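Long-range contacts in putative tetR-family transcriptional regulator (Streptomyces coelicolor, PDB 3FIW), which probably acts as a DNA-binding transcriptional repressor, recognising cis-regulatory sites through an N-terminal helix-turn-helix motif: residues Leu72-Ala77 against Ala122-Thr127; Ala79-His84 against Arg108-Ala113. All blocks are in the same frame, centred on the assembly; numbering follows the deposited sequence.

Interaction 1. Residues Leu72-Ala77 against Ala122-Thr127; sequences LLTAMA and AGSRPT
S124 sits against one face of helix 69-79, where L73, T74 and A77 receive it. Its CB lies 3.7 Å from T74 CA and 3.8 Å from A77 CB, pressed onto two successive turns of the helix. The hydroxyl is swung anti to the serine's own carbonyl carbon (chi1 -44°), which brings OG to 3.5 Å from L73 CB, beside the helix backbone, without forming a hydrogen bond to 72-77. The S124 carbonyl oxygen comes to 3.4 Å from the same A77 CB. P126 extends this close-packed part: the CG corner of its ring approaches A77 O at 3.5 Å while also lying near the A77 methyl, and H121 packs on the same proline. At this proline end T127 N is hydrogen-bonded to Q78 OE1. The small side chains of S124 and A77 are consistent with the close backbone approach, the CA atoms of T74 and S124 being 5.0 Å apart.

The T74 side is looser and wetter. Here a water donates to T74 O at 2.6 Å and to S124 O at 2.7 Å, joining two carbonyls that could not bond to each other directly. The T74 side chain is exposed, and its OG1 is hydrogen-bonded back to R70 O within its own helix.

S124 is where helix 117-123 gives way to loop, so the end of one helix abuts the helix that follows the predicted helix-turn-helix motif. Such a junction between the DNA-binding region and the C-terminal helical core is typical of the TetR fold.

Interaction 2. Residues Ala79-His84 against Arg108-Ala113; sequences AAMAPH and RRTLLA
The imidazole of H84 is met obliquely by T110, whose OG1 lies 4.1 Å from the ring atom CG; the two side chains run at about a right angle. The same hydroxyl is nearer to H84 CB, at 3.3 Å, a position set by the backbone of helix 82-85. With CG anti to the backbone N (chi1 -165°), the ring is directed along helix 96-112, where H84 packs on S106 and NE2 reaches N103 O through a weak hydrogen bond. The second flat group, the R108 guanidinium, has L112 CD1 over the centre of one face and points off to a salt bridge with E168.

T110 supplies most of the 108-113 side of the contact with its two branches. OG1 stands 3.3 Å from H84 N at an angle too poor for a bond, and is instead hydrogen-bonded to S106 O in its own helix. CG2 faces the turn at 79-82; its 3.0 Å approach to A80 O is doubtfully short. Beside it, selenomethionine M81 starts out away from helix 96-112 but folds back through bends at chi2 and chi3, so that CE touches T110 CG2 and, at 3.5 Å, L111 CD2. A water lies 2.6 Å from A80 O and within bonding reach of T110 O.

The chemistry is therefore mixed: M81 CE, T110 CG2 and L111 CD2 form an apolar patch beside polar atoms, whose direct hydrogen bonds run to S106 and N103, outside the two segments.

How the interactions relate
Interaction 1 is a surface contact, whereas interaction 2 is partly buried and lies closer to the middle of the chain; their centres are about 12 Å apart. Interaction 2 begins at the end of helix 69-79 and draws mainly on the turn and helix 82-85 that follow; helices 96-112 and 117-123, also consecutive, supply the other sides. The contacts touch, P126 CG packing 3.9 Å from M81 CG, and H121 contacts P126, M81 and L111. Each pairs side-chain packing with one water between carbonyls. In interaction 1 a serine and a proline meet the helix backbone and an alanine methyl; in interaction 2 a threonine divides its branches between a histidine and the bent selenomethionine, with a leucine beside it.

Interaction 1. Residues Leu72-Ala77 against Ala122-Thr127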
# COMPACT_ATOMS: atom_id res chain seq x y z
N LEU A 72 -0.22 5.84 21.10
CA LEU A 72 -0.65 7.09 20.51
C LEU A 72 -1.02 6.88 19.03
O LEU A 72 -2.14 7.18 18.63
CB LEU A 72 0.46 8.15 20.65
CG LEU A 72 0.12 9.44 19.91
CD1 LEU A 72 -1.17 10.11 20.50
CD2 LEU A 72 1.31 10.39 19.92
N LEU A 73 -0.09 6.36 18.23
CA LEU A 73 -0.37 5.99 16.83
C LEU A 73 -1.60 5.10 16.59
O LEU A 73 -2.38 5.38 15.69
CB LEU A 73 0.88 5.34 16.19
CG LEU A 73 2.07 6.32 16.07
CD1 LEU A 73 3.21 5.64 15.38
CD2 LEU A 73 1.73 7.64 15.34
N THR A 74 -1.74 4.01 17.35
CA THR A 74 -2.87 3.08 17.27
C THR A 74 -4.15 3.85 17.44
O THR A 74 -5.05 3.67 16.66
CB THR A 74 -2.74 1.96 18.36
OG1 THR A 74 -1.56 1.22 18.11
CG2 THR A 74 -3.93 0.96 18.40
N ALA A 75 -4.21 4.68 18.48
CA ALA A 75 -5.32 5.58 18.73
C ALA A 75 -5.59 6.57 17.62
O ALA A 75 -6.74 6.81 17.31
CB ALA A 75 -5.13 6.33 20.05
N MSE A 76 -4.53 7.17 17.06
CA MSE A 76 -4.69 8.08 15.94
C MSE A 76 -5.26 7.34 14.72
O MSE A 76 -6.15 7.85 14.05
CB MSE A 76 -3.35 8.74 15.59
CG MSE A 76 -2.87 9.79 16.61
SE MSE A 76 -1.02 10.18 16.37
CE MSE A 76 -1.07 10.86 14.53
N ALA A 77 -4.77 6.11 14.46
CA ALA A 77 -5.17 5.33 13.28
C ALA A 77 -6.67 4.95 13.36
O ALA A 77 -7.37 4.99 12.34
CB ALA A 77 -4.29 4.09 13.13
N ALA A 122 -1.60 1.74 7.72
CA ALA A 122 -0.76 0.53 7.52
C ALA A 122 0.10 0.22 8.75
O ALA A 122 0.25 -0.94 9.15
CB ALA A 122 0.10 0.63 6.26
N GLY A 123 0.65 1.27 9.34
CA GLY A 123 1.49 1.14 10.52
C GLY A 123 0.82 0.65 11.81
O GLY A 123 1.47 -0.02 12.63
N SER A 124 -0.44 1.01 12.01
CA SER A 124 -1.18 0.64 13.20
C SER A 124 -2.55 0.19 12.81
O SER A 124 -3.52 0.80 13.25
CB SER A 124 -1.38 1.84 14.12
OG SER A 124 -0.22 2.61 14.26
N ARG A 125 -2.64 -0.84 11.99
CA ARG A 125 -3.93 -1.38 11.52
C ARG A 125 -5.09 -1.31 12.53
O ARG A 125 -5.12 -2.08 13.50
CB ARG A 125 -3.75 -2.80 11.00
CG ARG A 125 -3.13 -2.83 9.61
CD ARG A 125 -2.30 -4.08 9.31
NE ARG A 125 -0.97 -3.70 8.81
CZ ARG A 125 -0.69 -3.24 7.57
NH1 ARG A 125 0.58 -2.93 7.30
NH2 ARG A 125 -1.66 -3.07 6.62
N PRO A 126 -6.03 -0.36 12.30
CA PRO A 126 -7.25 -0.16 13.12
C PRO A 126 -8.11 -1.41 13.11
O PRO A 126 -8.03 -2.20 12.17
CB PRO A 126 -8.01 0.94 12.38
CG PRO A 126 -7.03 1.62 11.57
CD PRO A 126 -5.98 0.60 11.19
N THR A 127 -8.95 -1.58 14.12
CA THR A 127 -9.81 -2.76 14.15
C THR A 127 -11.16 -2.41 13.51
O THR A 127 -11.84 -1.49 13.96
CB THR A 127 -9.95 -3.34 15.57
OG1 THR A 127 -10.83 -2.51 16.34
CG2 THR A 127 -8.53 -3.43 16.28
O HOH W 1 -5.26 1.58 15.17

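Interaction 2. Residues Ala79-His84 against Arg108-Ala113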
# COMPACT_ATOMS: atom_id res chain seq x y z
N ALA A 79 -9.07 6.56 15.26
CA ALA A 79 -9.87 7.81 15.13
C ALA A 79 -9.92 8.27 13.67
O ALA A 79 -10.91 8.83 13.23
CB ALA A 79 -9.27 8.88 15.99
N ALA A 80 -8.84 8.06 12.92
CA ALA A 80 -8.74 8.46 11.48
C ALA A 80 -9.82 7.81 10.58
O ALA A 80 -10.10 8.30 9.47
CB ALA A 80 -7.37 8.15 10.94
N MSE A 81 -10.40 6.72 11.06
CA MSE A 81 -11.37 5.93 10.29
C MSE A 81 -12.79 6.38 10.49
O MSE A 81 -13.71 5.84 9.83
CB MSE A 81 -11.29 4.43 10.66
CG MSE A 81 -10.02 3.75 10.21
SE MSE A 81 -10.03 3.59 8.27
CE MSE A 81 -8.95 5.03 7.77
N ALA A 82 -13.00 7.30 11.43
CA ALA A 82 -14.36 7.69 11.82
C ALA A 82 -15.18 8.13 10.62
O ALA A 82 -16.30 7.69 10.48
CB ALA A 82 -14.36 8.78 12.91
N PRO A 83 -14.61 9.01 9.74
CA PRO A 83 -15.34 9.46 8.53
C PRO A 83 -15.80 8.31 7.60
O PRO A 83 -16.90 8.35 7.05
CB PRO A 83 -14.34 10.39 7.81
CG PRO A 83 -13.33 10.81 8.86
CD PRO A 83 -13.27 9.64 9.85
N HIS A 84 -14.99 7.28 7.44
CA HIS A 84 -15.47 6.09 6.75
C HIS A 84 -16.66 5.41 7.47
O HIS A 84 -17.63 5.00 6.82
CB HIS A 84 -14.33 5.08 6.48
CG HIS A 84 -14.70 4.02 5.48
ND1 HIS A 84 -14.55 2.67 5.73
CD2 HIS A 84 -15.22 4.11 4.23
CE1 HIS A 84 -14.98 1.98 4.69
NE2 HIS A 84 -15.39 2.84 3.76
N ARG A 108 -10.69 5.41 0.38
CA ARG A 108 -9.70 6.29 -0.19
C ARG A 108 -9.76 7.70 0.39
O ARG A 108 -8.79 8.24 0.86
CB ARG A 108 -9.84 6.34 -1.71
CG ARG A 108 -8.73 7.22 -2.35
CD ARG A 108 -8.52 6.92 -3.79
NE ARG A 108 -7.65 7.91 -4.43
CZ ARG A 108 -8.03 9.08 -4.95
NH1 ARG A 108 -9.31 9.45 -4.94
NH2 ARG A 108 -7.13 9.87 -5.51
N ARG A 109 -10.93 8.32 0.29
CA ARG A 109 -11.16 9.66 0.79
C ARG A 109 -10.73 9.75 2.28
O ARG A 109 -10.05 10.69 2.70
CB ARG A 109 -12.64 10.03 0.59
CG ARG A 109 -13.08 11.43 1.06
CD ARG A 109 -14.64 11.57 1.11
NE ARG A 109 -15.19 11.25 -0.21
CZ ARG A 109 -16.04 10.25 -0.47
NH1 ARG A 109 -16.53 9.48 0.51
NH2 ARG A 109 -16.46 10.08 -1.72
N THR A 110 -11.07 8.72 3.04
CA THR A 110 -10.73 8.70 4.46
C THR A 110 -9.23 8.74 4.67
O THR A 110 -8.76 9.55 5.49
CB THR A 110 -11.41 7.55 5.20
OG1 THR A 110 -12.82 7.65 5.00
CG2 THR A 110 -11.18 7.63 6.70
N LEU A 111 -8.47 7.96 3.88
CA LEU A 111 -7.06 7.81 4.09
C LEU A 111 -6.38 9.10 3.69
O LEU A 111 -5.46 9.56 4.38
CB LEU A 111 -6.52 6.59 3.29
CG LEU A 111 -6.93 5.17 3.72
CD1 LEU A 111 -6.32 4.13 2.76
CD2 LEU A 111 -6.53 4.82 5.21
N LEU A 112 -6.89 9.72 2.61
CA LEU A 112 -6.32 10.99 2.12
C LEU A 112 -6.63 12.21 3.00
O LEU A 112 -6.00 13.31 2.82
CB LEU A 112 -6.80 11.27 0.69
CG LEU A 112 -6.19 10.50 -0.49
CD1 LEU A 112 -7.03 10.71 -1.74
CD2 LEU A 112 -4.74 10.93 -0.75
N ALA A 113 -7.57 12.04 3.93
CA ALA A 113 -8.07 13.15 4.74
C ALA A 113 -7.09 13.67 5.78
O ALA A 113 -7.28 14.74 6.34
CB ALA A 113 -9.40 12.74 5.41
O HOH W 2 -8.99 10.27 8.24